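Long-range contacts in putative uncharacterized protein (PDB 3UID), which probably acts as a type II toxin linked to the hypoxic response, and belongs to the AHA1 family of the SRPBCC superfamily: residues A[12-17]-A[127-132]; A[105-110]-A[133-138]. All blocks are in the same frame, centred on the assembly; numbering follows the deposited sequence.

Interaction 1: residues A[12-17]-A[127-132]; sequences TLTLTI and VGTYAS
L15 and G128 form the antiparallel hydrogen-bonded pair between strands 14-21 and 121-129: L15 N donates to G128 O at 2.9 Å and G128 N to L15 O at 3.0 Å, the second donor tilted 31° from the carbonyl plane. Two residues on, past the T14-T129 pair, Y130 N donates to L13 O (2.9 Å), and that same oxygen lies at the edge of the Y130 ring. In that non-hydrogen-bonded pair the side chains lie side by side, T14 CG2 3.5 Å from T129 OG1. T16 and V127 repeat this on the same face, with T16 OG1 set against both methyls of V127. Where the pairing ends, L13 CG stands anti to the carbonyl carbon (chi1 -57°), starting the chain toward Y130 O and S132, with L13 CD1 3.5 Å from Y130 O and 3.7 Å from S132 CA. Positive phi (55°) at L13 marks a G1 beta bulge in which L13 and T14 both face D9; T12 OG1 and T14 OG1 share a hydrogen bond of 2.7 Å across the turn. S132 N-caps helix 133-141, its OG bonded to A135 N. Opposite the threonines, on the helix-covered face, L15 packs on V144 and I145 of helix 144-158 and on L140, and Y130 on L136 and V139, consistent with the SRPBCC fold, whose long C-terminal helix packs on a curved sheet; strands 3-9 and 109-118 flank the pair.

Interaction 2: residues A[105-110]-A[133-138]; sequences DLPVST and AEALQQ
L106 and Q138 meet with their side chains crossing obliquely, the two methyls of the leucine applied to the amide group of the glutamine. L106 CD2 takes the oxygen end, 3.5 Å from Q138 OE1 and 3.8 Å from Q138 CD; L106 CD1 takes the nitrogen end, 3.9 Å from Q138 NE2. The leucine fork thus spans the width of the carboxamide, with L106 CG also near NE2. Q138 gets there as an extended chain: CG stands anti to the backbone N (chi1 -172°) and CD continues the line (chi2 177°), which carries the amide away from the helix and out to the leucine. One turn earlier, A135 points at the same leucine. L106 CD2 sits 4.1 Å from A135 CA and 4.3 Å from A135 CB, so this methyl lies against the helix backbone as well as the glutamine tip. P107 adds a looser touch, its CD 4.5 Å from A135 CB, and its ring also packs on A131 in the loop before the helix. D105 comes up at the margin, with OD1 4.3 Å from Q138 OE1, a distance between two acceptors that makes no bond. L106 also touches F95 of strand 88-96, so this side chain bridges that strand and helix 133-141. No hydrogen bond or salt bridge joins 105-110 to 133-138; the contact rests on van der Waals packing, with a small buried area of 175 Å², and the leucine meets the glutamine through methyl groups that offer its amide no polar partner.

How the interactions relate
Both contacts lie toward the surface on the same side of the chain's centre, about 9 Å apart between centres, and are tied to the same sheet, where strands 121-129 and 109-118 are neighbours. Interaction 1 is held by backbone hydrogen bonds, with L13 and the threonines adding side-chain contact, buried L15 and G128 at its heart and 433 Å² of surface buried, both sides together; interaction 2 sets a connecting segment against a helix through apolar and side-chain packing without hydrogen bonds and buries less than half as much. They touch directly: T129 N probably bonds to T110 O, and the loop and tyrosine of interaction 1 meet the proline and helix of interaction 2. The chain leaving strand 121-129 in interaction 1 becomes the helix of interaction 2.

Interaction 1: residues A[12-17]-A[127-132]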
loop_
_atom_site.group_PDB
_atom_site.type_symbol
_atom_site.label_atom_id
_atom_site.label_comp_id
_atom_site.label_asym_id
_atom_site.label_seq_id
_atom_site.Cartn_x
_atom_site.Cartn_y
_atom_site.Cartn_z
ATOM N N THR A 12 6.134 0.217 19.156
ATOM C CA THR A 12 6.889 -0.432 18.087
ATOM C C THR A 12 7.132 0.477 16.877
ATOM O O THR A 12 7.748 0.060 15.888
ATOM C CB THR A 12 6.181 -1.712 17.603
ATOM O OG1 THR A 12 4.805 -1.427 17.346
ATOM C CG2 THR A 12 6.249 -2.792 18.676
ATOM N N LEU A 13 6.625 1.701 16.956
ATOM C CA LEU A 13 6.694 2.633 15.835
ATOM C C LEU A 13 6.073 2.012 14.587
ATOM O O LEU A 13 6.599 2.154 13.482
ATOM C CB LEU A 13 8.139 3.044 15.555
ATOM C CG LEU A 13 8.881 3.678 16.729
ATOM C CD1 LEU A 13 10.314 3.995 16.332
ATOM C CD2 LEU A 13 8.153 4.924 17.219
ATOM N N THR A 14 4.942 1.340 14.768
ATOM C CA THR A 14 4.255 0.717 13.642
ATOM C C THR A 14 2.886 1.318 13.388
ATOM O O THR A 14 2.201 1.755 14.316
ATOM C CB THR A 14 4.092 -0.813 13.806
ATOM O OG1 THR A 14 3.426 -1.114 15.039
ATOM C CG2 THR A 14 5.455 -1.497 13.783
ATOM N N LEU A 15 2.518 1.360 12.113
ATOM C CA LEU A 15 1.142 1.634 11.711
ATOM C C LEU A 15 0.613 0.414 10.974
ATOM O O LEU A 15 1.144 0.027 9.935
ATOM C CB LEU A 15 1.064 2.875 10.817
ATOM C CG LEU A 15 -0.303 3.120 10.180
ATOM C CD1 LEU A 15 -1.349 3.436 11.238
ATOM C CD2 LEU A 15 -0.221 4.250 9.169
ATOM N N THR A 16 -0.407 -0.217 11.545
ATOM C CA THR A 16 -0.974 -1.434 10.985
ATOM C C THR A 16 -2.407 -1.187 10.557
ATOM O O THR A 16 -3.226 -0.696 11.340
ATOM C CB THR A 16 -0.909 -2.589 12.001
ATOM O OG1 THR A 16 0.461 -2.835 12.345
ATOM C CG2 THR A 16 -1.484 -3.849 11.401
ATOM N N ILE A 17 -2.687 -1.477 9.294
ATOM C CA ILE A 17 -4.042 -1.404 8.784
ATOM C C ILE A 17 -4.486 -2.820 8.434
ATOM O O ILE A 17 -3.750 -3.583 7.802
ATOM C CB ILE A 17 -4.121 -0.472 7.572
ATOM C CG1 ILE A 17 -3.683 0.936 7.990
ATOM C CG2 ILE A 17 -5.535 -0.475 7.003
ATOM C CD1 ILE A 17 -4.006 2.019 6.990
ATOM N N VAL A 127 1.564 -3.875 7.615
ATOM C CA VAL A 127 2.336 -3.386 8.756
ATOM C C VAL A 127 3.513 -2.548 8.280
ATOM O O VAL A 127 4.410 -3.056 7.602
ATOM C CB VAL A 127 2.895 -4.533 9.629
ATOM C CG1 VAL A 127 3.688 -3.975 10.817
ATOM C CG2 VAL A 127 1.769 -5.459 10.116
ATOM N N GLY A 128 3.504 -1.273 8.653
ATOM C CA GLY A 128 4.582 -0.347 8.326
ATOM C C GLY A 128 5.355 0.008 9.578
ATOM O O GLY A 128 4.756 0.400 10.582
ATOM N N THR A 129 6.677 -0.121 9.512
ATOM C CA THR A 129 7.550 0.120 10.652
ATOM C C THR A 129 8.423 1.323 10.333
ATOM O O THR A 129 9.063 1.373 9.277
ATOM C CB THR A 129 8.436 -1.097 10.937
ATOM O OG1 THR A 129 7.621 -2.246 11.195
ATOM C CG2 THR A 129 9.341 -0.832 12.148
ATOM N N TYR A 130 8.453 2.286 11.252
ATOM C CA TYR A 130 9.092 3.579 10.997
ATOM C C TYR A 130 10.349 3.811 11.836
ATOM O O TYR A 130 10.514 3.205 12.896
ATOM C CB TYR A 130 8.064 4.699 11.197
ATOM C CG TYR A 130 6.991 4.672 10.140
ATOM C CD1 TYR A 130 7.044 5.530 9.047
ATOM C CD2 TYR A 130 5.951 3.746 10.196
ATOM C CE1 TYR A 130 6.079 5.489 8.065
ATOM C CE2 TYR A 130 4.982 3.701 9.215
ATOM C CZ TYR A 130 5.056 4.571 8.148
ATOM O OH TYR A 130 4.090 4.533 7.165
ATOM N N ALA A 131 11.234 4.688 11.361
ATOM C CA ALA A 131 12.540 4.876 12.001
ATOM C C ALA A 131 12.448 5.598 13.334
ATOM O O ALA A 131 13.301 5.425 14.202
ATOM C CB ALA A 131 13.474 5.626 11.080
ATOM N N SER A 132 11.414 6.416 13.481
ATOM C CA SER A 132 11.237 7.228 14.677
ATOM C C SER A 132 9.804 7.713 14.826
ATOM O O SER A 132 9.022 7.719 13.866
ATOM C CB SER A 132 12.160 8.447 14.641
ATOM O OG SER A 132 11.771 9.342 13.612
#

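Interaction 2: residues A[105-110]-A[133-138]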
loop_
_atom_site.group_PDB
_atom_site.type_symbol
_atom_site.label_atom_id
_atom_site.label_comp_id
_atom_site.label_asym_id
_atom_site.label_seq_id
_atom_site.Cartn_x
_atom_site.Cartn_y
_atom_site.Cartn_z
ATOM N N ASP A 105 13.448 14.608 3.836
ATOM C CA ASP A 105 14.459 14.257 4.823
ATOM C C ASP A 105 14.058 13.016 5.620
ATOM O O ASP A 105 14.650 12.713 6.656
ATOM C CB ASP A 105 14.752 15.443 5.754
ATOM C CG ASP A 105 13.546 15.870 6.569
ATOM O OD1 ASP A 105 12.439 15.327 6.359
ATOM O OD2 ASP A 105 13.710 16.770 7.423
ATOM N N LEU A 106 13.065 12.290 5.120
ATOM C CA LEU A 106 12.558 11.113 5.813
ATOM C C LEU A 106 13.297 9.852 5.390
ATOM O O LEU A 106 13.557 9.657 4.205
ATOM C CB LEU A 106 11.069 10.933 5.525
ATOM C CG LEU A 106 10.127 12.031 6.024
ATOM C CD1 LEU A 106 8.725 11.811 5.459
ATOM C CD2 LEU A 106 10.096 12.080 7.552
ATOM N N PRO A 107 13.611 8.979 6.356
ATOM C CA PRO A 107 14.152 7.659 6.001
ATOM C C PRO A 107 13.046 6.771 5.450
ATOM O O PRO A 107 11.863 7.104 5.593
ATOM C CB PRO A 107 14.629 7.106 7.341
ATOM C CG PRO A 107 13.740 7.780 8.364
ATOM C CD PRO A 107 13.447 9.153 7.810
ATOM N N VAL A 108 13.412 5.649 4.835
ATOM C CA VAL A 108 12.398 4.716 4.362
ATOM C C VAL A 108 11.664 4.074 5.541
ATOM O O VAL A 108 12.163 4.048 6.665
ATOM C CB VAL A 108 13.006 3.587 3.474
ATOM C CG1 VAL A 108 13.691 4.176 2.242
ATOM C CG2 VAL A 108 13.978 2.703 4.278
ATOM N N SER A 109 10.469 3.559 5.268
ATOM C CA SER A 109 9.765 2.695 6.199
ATOM C C SER A 109 9.962 1.266 5.712
ATOM O O SER A 109 10.282 1.047 4.537
ATOM C CB SER A 109 8.274 3.058 6.233
ATOM O OG SER A 109 7.679 2.918 4.946
ATOM N N THR A 110 9.834 0.304 6.621
ATOM C CA THR A 110 9.873 -1.110 6.254
ATOM C C THR A 110 8.452 -1.659 6.357
ATOM O O THR A 110 7.712 -1.306 7.260
ATOM C CB THR A 110 10.830 -1.906 7.157
ATOM O OG1 THR A 110 10.269 -2.042 8.469
ATOM C CG2 THR A 110 12.158 -1.200 7.260
ATOM N N ALA A 133 9.466 8.136 16.036
ATOM C CA ALA A 133 8.140 8.674 16.295
ATOM C C ALA A 133 7.897 9.908 15.429
ATOM O O ALA A 133 6.802 10.100 14.901
ATOM C CB ALA A 133 7.995 9.016 17.765
ATOM N N GLU A 134 8.928 10.736 15.282
ATOM C CA GLU A 134 8.822 11.946 14.470
ATOM C C GLU A 134 8.531 11.631 12.999
ATOM O O GLU A 134 7.677 12.267 12.376
ATOM C CB GLU A 134 10.085 12.808 14.594
ATOM C CG GLU A 134 11.302 12.085 15.172
ATOM C CD GLU A 134 11.271 11.982 16.693
ATOM O OE1 GLU A 134 11.111 10.862 17.211
ATOM O OE2 GLU A 134 11.420 13.021 17.372
ATOM N N ALA A 135 9.247 10.656 12.447
ATOM C CA ALA A 135 9.017 10.250 11.068
ATOM C C ALA A 135 7.584 9.749 10.887
ATOM O O ALA A 135 6.875 10.157 9.965
ATOM C CB ALA A 135 10.003 9.176 10.657
ATOM N N LEU A 136 7.157 8.857 11.772
ATOM C CA LEU A 136 5.817 8.295 11.679
ATOM C C LEU A 136 4.768 9.405 11.772
ATOM O O LEU A 136 3.803 9.421 11.012
ATOM C CB LEU A 136 5.606 7.253 12.781
ATOM C CG LEU A 136 4.253 6.531 12.804
ATOM C CD1 LEU A 136 3.789 6.233 11.384
ATOM C CD2 LEU A 136 4.370 5.246 13.608
ATOM N N GLN A 137 4.959 10.336 12.699
ATOM C CA GLN A 137 3.999 11.416 12.869
ATOM C C GLN A 137 3.888 12.236 11.590
ATOM O O GLN A 137 2.794 12.624 11.193
ATOM C CB GLN A 137 4.393 12.318 14.042
ATOM C CG GLN A 137 3.334 13.351 14.382
ATOM C CD GLN A 137 1.979 12.718 14.612
ATOM O OE1 GLN A 137 1.821 11.852 15.474
ATOM N NE2 GLN A 137 0.993 13.132 13.826
ATOM N N GLN A 138 5.017 12.489 10.941
ATOM C CA GLN A 138 5.006 13.313 9.738
ATOM C C GLN A 138 4.262 12.614 8.599
ATOM O O GLN A 138 3.547 13.255 7.830
ATOM C CB GLN A 138 6.424 13.689 9.309
ATOM C CG GLN A 138 6.448 14.711 8.178
ATOM C CD GLN A 138 7.850 15.134 7.792
ATOM O OE1 GLN A 138 8.771 15.093 8.606
ATOM N NE2 GLN A 138 8.021 15.540 6.537
#